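Local structure of pyrroline carboxylate reductase (Plasmodium falciparum, 2RCY) at residues L94-G97 against K98-M102; H152-E156 against K157-I161; L234-L237 against E238-F242. The protein binds NADP and probably catalyses the NADPH-dependent reduction of pyrroline-5-carboxylate to proline. All coordinates share one frame; numbering follows the deposited sequence.

Contact 1. Residues L94-G97 against K98-M102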
loop_
_atom_site.group_PDB
_atom_site.type_symbol
_atom_site.label_atom_id
_atom_site.label_comp_id
_atom_site.label_asym_id
_atom_site.label_seq_id
_atom_site.Cartn_x
_atom_site.Cartn_y
_atom_site.Cartn_z
ATOM N N LEU A 94 -11.797 -26.728 20.750
ATOM C CA LEU A 94 -12.490 -27.263 21.922
ATOM C C LEU A 94 -11.524 -27.777 22.988
ATOM O O LEU A 94 -11.023 -28.901 22.902
ATOM C CB LEU A 94 -13.491 -28.357 21.519
ATOM C CG LEU A 94 -14.667 -27.980 20.608
ATOM C CD1 LEU A 94 -15.448 -29.223 20.229
ATOM C CD2 LEU A 94 -15.591 -26.943 21.251
ATOM N N ASN A 95 -11.268 -26.935 23.986
ATOM C CA ASN A 95 -10.360 -27.276 25.080
ATOM C C ASN A 95 -10.996 -28.159 26.151
ATOM O O ASN A 95 -12.183 -28.482 26.074
ATOM C CB ASN A 95 -9.727 -26.016 25.695
ATOM C CG ASN A 95 -10.736 -24.912 25.971
ATOM O OD1 ASN A 95 -10.636 -23.820 25.414
ATOM N ND2 ASN A 95 -11.709 -25.189 26.833
ATOM N N ILE A 96 -10.195 -28.546 27.142
ATOM C CA ILE A 96 -10.624 -29.455 28.210
ATOM C C ILE A 96 -11.864 -28.944 28.949
ATOM O O ILE A 96 -12.779 -29.717 29.229
ATOM C CB ILE A 96 -9.465 -29.755 29.201
ATOM C CG1 ILE A 96 -8.329 -30.495 28.483
ATOM C CG2 ILE A 96 -9.960 -30.566 30.399
ATOM C CD1 ILE A 96 -7.018 -30.526 29.250
ATOM N N GLY A 97 -11.890 -27.644 29.242
ATOM C CA GLY A 97 -13.033 -27.008 29.899
ATOM C C GLY A 97 -14.342 -27.189 29.151
ATOM O O GLY A 97 -15.365 -27.520 29.754
ATOM N N LYS A 98 -14.304 -26.975 27.838
ATOM C CA LYS A 98 -15.470 -27.175 26.975
ATOM C C LYS A 98 -15.825 -28.651 26.813
ATOM O O LYS A 98 -17.000 -28.998 26.684
ATOM C CB LYS A 98 -15.247 -26.534 25.603
ATOM C CG LYS A 98 -15.580 -25.048 25.541
ATOM C CD LYS A 98 -17.021 -24.804 25.099
ATOM C CE LYS A 98 -17.218 -23.375 24.604
ATOM N NZ LYS A 98 -16.438 -23.077 23.362
ATOM N N LEU A 99 -14.808 -29.511 26.821
ATOM C CA LEU A 99 -15.010 -30.955 26.717
ATOM C C LEU A 99 -15.595 -31.533 28.006
ATOM O O LEU A 99 -16.482 -32.386 27.958
ATOM C CB LEU A 99 -13.702 -31.668 26.344
ATOM C CG LEU A 99 -13.136 -31.440 24.936
ATOM C CD1 LEU A 99 -11.671 -31.851 24.872
ATOM C CD2 LEU A 99 -13.950 -32.164 23.867
ATOM N N GLU A 100 -15.102 -31.055 29.149
ATOM C CA GLU A 100 -15.641 -31.431 30.461
ATOM C C GLU A 100 -17.076 -30.936 30.639
ATOM O O GLU A 100 -17.838 -31.484 31.434
ATOM C CB GLU A 100 -14.762 -30.884 31.590
ATOM C CG GLU A 100 -13.460 -31.643 31.796
ATOM C CD GLU A 100 -12.588 -31.058 32.893
ATOM O OE1 GLU A 100 -12.703 -29.849 33.188
ATOM O OE2 GLU A 100 -11.772 -31.814 33.457
ATOM N N GLU A 101 -17.424 -29.890 29.895
ATOM C CA GLU A 101 -18.774 -29.344 29.885
ATOM C C GLU A 101 -19.693 -30.219 29.031
ATOM O O GLU A 101 -20.901 -30.271 29.261
ATOM C CB GLU A 101 -18.749 -27.914 29.340
ATOM C CG GLU A 101 -19.960 -27.070 29.704
ATOM C CD GLU A 101 -19.998 -25.745 28.959
ATOM O OE1 GLU A 101 -18.928 -25.117 28.780
ATOM O OE2 GLU A 101 -21.107 -25.329 28.558
HETATM N N MSE A 102 -19.104 -30.907 28.054
HETATM C CA MSE A 102 -19.850 -31.737 27.105
HETATM C C MSE A 102 -20.127 -33.158 27.603
HETATM O O MSE A 102 -21.195 -33.710 27.332
HETATM C CB MSE A 102 -19.126 -31.786 25.755
HETATM C CG MSE A 102 -19.265 -30.519 24.927
HETATM SE SE MSE A 102 -18.129 -30.517 23.341
HETATM C CE MSE A 102 -18.679 -28.807 22.584
#

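Contact 2. Residues H152-E156 against K157-I161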
loop_
_atom_site.group_PDB
_atom_site.type_symbol
_atom_site.label_atom_id
_atom_site.label_comp_id
_atom_site.label_asym_id
_atom_site.label_seq_id
_atom_site.Cartn_x
_atom_site.Cartn_y
_atom_site.Cartn_z
ATOM N N HIS A 152 4.197 -34.692 21.659
ATOM C CA HIS A 152 4.657 -33.931 22.817
ATOM C C HIS A 152 3.493 -33.683 23.769
ATOM O O HIS A 152 2.359 -33.488 23.330
ATOM C CB HIS A 152 5.238 -32.583 22.381
ATOM C CG HIS A 152 6.429 -32.695 21.482
ATOM N ND1 HIS A 152 7.723 -32.611 21.949
ATOM C CD2 HIS A 152 6.523 -32.874 20.144
ATOM C CE1 HIS A 152 8.563 -32.738 20.938
ATOM N NE2 HIS A 152 7.860 -32.900 19.832
ATOM N N GLU A 153 3.772 -33.697 25.069
ATOM C CA GLU A 153 2.798 -33.241 26.052
ATOM C C GLU A 153 3.089 -31.787 26.392
ATOM O O GLU A 153 4.199 -31.444 26.810
ATOM C CB GLU A 153 2.813 -34.100 27.319
ATOM C CG GLU A 153 1.677 -33.756 28.284
ATOM C CD GLU A 153 1.643 -34.625 29.530
ATOM O OE1 GLU A 153 2.678 -35.238 29.881
ATOM O OE2 GLU A 153 0.570 -34.684 30.168
ATOM N N ILE A 154 2.087 -30.936 26.196
ATOM C CA ILE A 154 2.234 -29.503 26.432
ATOM C C ILE A 154 1.130 -28.983 27.349
ATOM O O ILE A 154 0.148 -29.684 27.608
ATOM C CB ILE A 154 2.251 -28.697 25.100
ATOM C CG1 ILE A 154 0.909 -28.810 24.368
ATOM C CG2 ILE A 154 3.410 -29.147 24.205
ATOM C CD1 ILE A 154 0.678 -27.727 23.337
ATOM N N LYS A 155 1.303 -27.757 27.840
ATOM C CA LYS A 155 0.279 -27.074 28.632
ATOM C C LYS A 155 -0.979 -26.842 27.796
ATOM O O LYS A 155 -0.904 -26.729 26.570
ATOM C CB LYS A 155 0.810 -25.737 29.151
ATOM C CG LYS A 155 1.965 -25.849 30.134
ATOM C CD LYS A 155 2.558 -24.480 30.431
ATOM C CE LYS A 155 3.606 -24.555 31.529
ATOM N NZ LYS A 155 4.166 -23.213 31.847
ATOM N N GLU A 156 -2.129 -26.762 28.461
ATOM C CA GLU A 156 -3.401 -26.528 27.774
ATOM C C GLU A 156 -3.447 -25.156 27.095
ATOM O O GLU A 156 -4.010 -25.015 26.007
ATOM C CB GLU A 156 -4.581 -26.682 28.737
ATOM C CG GLU A 156 -5.929 -26.818 28.037
ATOM C CD GLU A 156 -7.114 -26.751 28.985
ATOM O OE1 GLU A 156 -8.254 -26.644 28.487
ATOM O OE2 GLU A 156 -6.917 -26.804 30.220
ATOM N N LYS A 157 -2.843 -24.156 27.737
ATOM C CA LYS A 157 -2.819 -22.791 27.207
ATOM C C LYS A 157 -1.960 -22.656 25.943
ATOM O O LYS A 157 -2.119 -21.698 25.182
ATOM C CB LYS A 157 -2.375 -21.791 28.284
ATOM C CG LYS A 157 -0.915 -21.913 28.728
ATOM C CD LYS A 157 -0.527 -20.832 29.744
ATOM C CE LYS A 157 -0.526 -19.425 29.141
ATOM N NZ LYS A 157 0.464 -19.263 28.034
ATOM N N ASP A 158 -1.064 -23.618 25.728
ATOM C CA ASP A 158 -0.185 -23.632 24.557
ATOM C C ASP A 158 -0.762 -24.427 23.383
ATOM O O ASP A 158 -0.143 -24.507 22.320
ATOM C CB ASP A 158 1.193 -24.190 24.930
ATOM C CG ASP A 158 1.999 -23.245 25.802
ATOM O OD1 ASP A 158 1.594 -22.075 25.976
ATOM O OD2 ASP A 158 3.051 -23.677 26.317
HETATM N N MSE A 159 -1.945 -25.007 23.576
HETATM C CA MSE A 159 -2.571 -25.861 22.563
HETATM C C MSE A 159 -3.021 -25.103 21.319
HETATM O O MSE A 159 -3.023 -25.656 20.218
HETATM C CB MSE A 159 -3.761 -26.617 23.156
HETATM C CG MSE A 159 -3.395 -27.798 24.046
HETATM SE SE MSE A 159 -2.703 -29.347 23.072
HETATM C CE MSE A 159 -4.232 -29.752 21.938
ATOM N N ASP A 160 -3.400 -23.841 21.499
ATOM C CA ASP A 160 -3.926 -23.020 20.410
ATOM C C ASP A 160 -2.849 -22.619 19.400
ATOM O O ASP A 160 -3.067 -22.710 18.191
ATOM C CB ASP A 160 -4.645 -21.788 20.966
ATOM C CG ASP A 160 -5.754 -22.152 21.941
ATOM O OD1 ASP A 160 -6.761 -22.756 21.513
ATOM O OD2 ASP A 160 -5.619 -21.826 23.139
ATOM N N ILE A 161 -1.693 -22.185 19.904
ATOM C CA ILE A 161 -0.548 -21.860 19.048
ATOM C C ILE A 161 0.064 -23.120 18.415
ATOM O O ILE A 161 0.489 -23.096 17.257
ATOM C CB ILE A 161 0.529 -20.985 19.787
ATOM C CG1 ILE A 161 1.743 -20.703 18.891
ATOM C CG2 ILE A 161 0.969 -21.620 21.102
ATOM C CD1 ILE A 161 1.442 -19.847 17.683
HETATM O O HOH W 1 3.734 -26.223 26.964
HETATM O O HOH W 2 -6.038 -23.797 24.766
#

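Contact 3. Residues L234-L237 against E238-F242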
loop_
_atom_site.group_PDB
_atom_site.type_symbol
_atom_site.label_atom_id
_atom_site.label_comp_id
_atom_site.label_asym_id
_atom_site.label_seq_id
_atom_site.Cartn_x
_atom_site.Cartn_y
_atom_site.Cartn_z
ATOM N N LEU A 234 16.403 -13.233 -1.435
ATOM C CA LEU A 234 16.087 -12.940 -0.035
ATOM C C LEU A 234 15.635 -11.498 0.173
ATOM O O LEU A 234 14.742 -11.230 0.979
ATOM C CB LEU A 234 17.286 -13.263 0.865
ATOM C CG LEU A 234 17.208 -14.486 1.788
ATOM C CD1 LEU A 234 16.478 -15.669 1.157
ATOM C CD2 LEU A 234 18.602 -14.892 2.229
ATOM N N TYR A 235 16.269 -10.584 -0.557
ATOM C CA TYR A 235 15.915 -9.166 -0.578
ATOM C C TYR A 235 14.464 -8.978 -1.017
ATOM O O TYR A 235 13.751 -8.119 -0.491
ATOM C CB TYR A 235 16.858 -8.444 -1.541
ATOM C CG TYR A 235 16.751 -6.938 -1.601
ATOM C CD1 TYR A 235 17.128 -6.146 -0.519
ATOM C CD2 TYR A 235 16.325 -6.302 -2.767
ATOM C CE1 TYR A 235 17.051 -4.760 -0.584
ATOM C CE2 TYR A 235 16.249 -4.916 -2.844
ATOM C CZ TYR A 235 16.613 -4.154 -1.749
ATOM O OH TYR A 235 16.538 -2.783 -1.816
ATOM N N SER A 236 14.039 -9.797 -1.977
ATOM C CA SER A 236 12.669 -9.798 -2.472
ATOM C C SER A 236 11.676 -10.266 -1.405
ATOM O O SER A 236 10.590 -9.700 -1.276
ATOM C CB SER A 236 12.564 -10.676 -3.719
ATOM O OG SER A 236 11.234 -10.733 -4.199
ATOM N N LEU A 237 12.058 -11.298 -0.651
ATOM C CA LEU A 237 11.231 -11.828 0.438
ATOM C C LEU A 237 11.060 -10.816 1.567
ATOM O O LEU A 237 10.003 -10.754 2.196
ATOM C CB LEU A 237 11.827 -13.126 0.996
ATOM C CG LEU A 237 11.729 -14.421 0.183
ATOM C CD1 LEU A 237 12.481 -15.534 0.893
ATOM C CD2 LEU A 237 10.283 -14.837 -0.072
ATOM N N GLU A 238 12.107 -10.033 1.818
ATOM C CA GLU A 238 12.070 -8.975 2.824
ATOM C C GLU A 238 11.182 -7.817 2.380
ATOM O O GLU A 238 10.442 -7.251 3.186
ATOM C CB GLU A 238 13.483 -8.465 3.131
ATOM C CG GLU A 238 14.416 -9.496 3.752
ATOM C CD GLU A 238 13.903 -10.066 5.065
ATOM O OE1 GLU A 238 14.143 -11.265 5.315
ATOM O OE2 GLU A 238 13.274 -9.322 5.850
ATOM N N LYS A 239 11.271 -7.475 1.096
ATOM C CA LYS A 239 10.461 -6.423 0.493
ATOM C C LYS A 239 8.973 -6.704 0.677
ATOM O O LYS A 239 8.204 -5.812 1.039
ATOM C CB LYS A 239 10.793 -6.302 -0.999
ATOM C CG LYS A 239 10.164 -5.108 -1.705
ATOM C CD LYS A 239 10.537 -5.096 -3.180
ATOM C CE LYS A 239 10.048 -3.835 -3.878
ATOM N NZ LYS A 239 8.565 -3.788 -4.025
ATOM N N ASN A 240 8.584 -7.952 0.435
ATOM C CA ASN A 240 7.188 -8.359 0.477
ATOM C C ASN A 240 6.763 -8.950 1.824
ATOM O O ASN A 240 5.731 -9.620 1.916
ATOM C CB ASN A 240 6.893 -9.333 -0.669
ATOM C CG ASN A 240 7.079 -8.703 -2.040
ATOM O OD1 ASN A 240 6.842 -7.510 -2.228
ATOM N ND2 ASN A 240 7.497 -9.507 -3.009
ATOM N N SER A 241 7.562 -8.685 2.859
ATOM C CA SER A 241 7.268 -9.087 4.239
ATOM C C SER A 241 6.921 -10.570 4.374
ATOM O O SER A 241 5.888 -10.923 4.949
ATOM C CB SER A 241 6.147 -8.222 4.832
ATOM O OG SER A 241 6.479 -6.850 4.785
ATOM N N PHE A 242 7.789 -11.427 3.842
ATOM C CA PHE A 242 7.593 -12.878 3.885
ATOM C C PHE A 242 7.468 -13.390 5.318
ATOM O O PHE A 242 6.570 -14.175 5.623
ATOM C CB PHE A 242 8.738 -13.587 3.152
ATOM C CG PHE A 242 8.663 -15.087 3.199
ATOM C CD1 PHE A 242 7.774 -15.780 2.387
ATOM C CD2 PHE A 242 9.503 -15.810 4.040
ATOM C CE1 PHE A 242 7.712 -17.169 2.422
ATOM C CE2 PHE A 242 9.450 -17.199 4.083
ATOM C CZ PHE A 242 8.552 -17.879 3.272
HETATM O O HOH W 3 9.138 -11.616 -2.737
HETATM O O HOH W 4 10.454 -10.775 5.577
#

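Contact 1. Residues L94-G97 against K98-M102
Leu94, just before helix 96-103, meets Met102 within it; the helix is that of a beta-alpha-beta crossover between parallel strands 86-89 and 108-113 in the Rossmann-type, NADP-binding part of the chain. Their side chains cross at about a right angle. Met102, a selenomethionine in the crystal, runs out straight beyond CG (chi2 172°, chi3 178°), and this extension carries its CE back over the isobutyl fork of Leu94, 3.8 Å from CD2 and 4.0 Å from CD1. Leu99 fills the inner side of the same turn: its CD1 lies 3.6 Å from Leu94 O, and its CG lies closer still to Asn95 O, at 3.3 Å. These apolar groups face Leu75 and Ala71 of helix 71-77 and Ile109 of strand 108-113, while Leu94 also touches Pro68, a predicted NADP-binding residue. Asn95 occupies the N-cap position, and its carbonyl accepts Leu99 N at 2.9 Å. One residue on, Glu100 N reaches Ile96 O at 2.7 Å, with an N-H...O angle of 163°. On the outer flank the ammonium group of Lys98 turns away to a salt bridge with the terminal carboxylate of Ser262. The side chains of Ile96 and Glu100, the same two residues, approach obliquely, the methyl CG2 of Ile96 resting 3.7 Å from the carboxylate carbon CD of Glu100.

Contact 2. Residues H152-E156 against K157-I161
Ile154 lays its terminal methyl over the turn that leads into helix 159-167: CD1 is 3.5 Å from Asp158 O and 3.8 Å from the selenium, SE, of Met159. CG1 of Ile154 stands between its own backbone N and carbonyl carbon (chi1 65°), which swings CD1 forward to the turn. Met159 answers with a chain folded at chi2 and chi3, bringing selenium obliquely across the isoleucine branch, and Leu193 of a second subunit also lies against Ile154. The chain enters the helix through two successive backbone bonds, each spanning three residues. Asp158 N binds Lys155 O at 3.2 Å, and Met159 N binds Glu156 O at the same length; both donors stand well above the carbonyl planes, by 67° and 66°. Water closes the polar sides of the turn. One molecule accepts from Lys155 N and donates to Asp158 OD2 at 2.7 Å, tying the carboxylate to the backbone ahead of it. Another donates to both Glu156 O and Asp160 OD2, while the other oxygen of Asp160, OD1, is held by Ser257. The long ion pair from Lys157 NZ to Asp158 OD1, 3.7 Å, adds a looser restraint. The turn thus leads from strand 149-153, which pairs with strand 123-129, into helix 159-167, where Met159 packs against Trp111 and Met113 of strand 108-113 and Ile161 against Val250 and Cys254 of helix 242-260.

Contact 3. Residues L234-L237 against E238-F242
The last turn of helix 229-239 carries regular backbone bonds from Glu238 N to Leu234 O, Lys239 N to Tyr235 O and Asn240 N to Ser236 O, then closes with Phe242 N on Leu237 O at 2.8 Å, a nearly straight bond with an N-H...O angle of 164°. Leu237 and Phe242 mark the apolar side of this ending. They lie side by side and point the same way, with the leucine methyl CD2 3.6 Å from ring atom CD1 and reaching the ring obliquely. The phenylalanine ring extends from a CB that itself sits 3.2 Å from Leu237 O, so backbone bond and apolar contact come together at one place. Ala249 and Phe176 of a second subunit pack against Leu237 and Phe242 respectively.

On another flank, a water joins Ser236 to Asn240. It lies 2.7 Å from Ser236 OG and accepts from Asn240 ND2 at 2.7 Å, with a weak bond to Ser236 O as well. The same amide nitrogen donates to Asn248 of the second subunit, which should limit rotation of the asparagine end. Glu238 CG, anti to its own carbonyl carbon (chi1 -64°), lies 3.3 Å from Leu234 O, and the chain then bends at chi2. In a fourth subunit, Asn248 binds the hydroxyl of Tyr235, and Ser241 OG pairs with its own counterpart. Ser241, with its positive phi of 51°, is also at the N-cap position of helix 242-260 and is the C-prime residue of the Schellman motif, Phe242 N to Leu237 O with Ser241 N to Glu238 O, that ends helix 229-239 in the dimerisation region.

How the contacts relate
Contacts 1 and 3 are partly buried, whereas contact 2 is a surface contact; together they illustrate a helix start, an entry turn and a helix end. Contacts 1 and 2 touch: Glu156 OE1 lies 3.0 Å from Ile96 N in a probable hydrogen bond, linking the turn after strand 149-153 to the start of helix 96-103. Contact 1 packs within its own subunit, without touching another chain, while contacts 2 and 3 both meet the second subunit. Contact 3 lies well apart, its centre about 42 Å from that of contact 1, and its polar side chains bind across subunit boundaries. Waters bridge residues in contacts 2 and 3, whereas apolar packing dominates the inner side of contact 1.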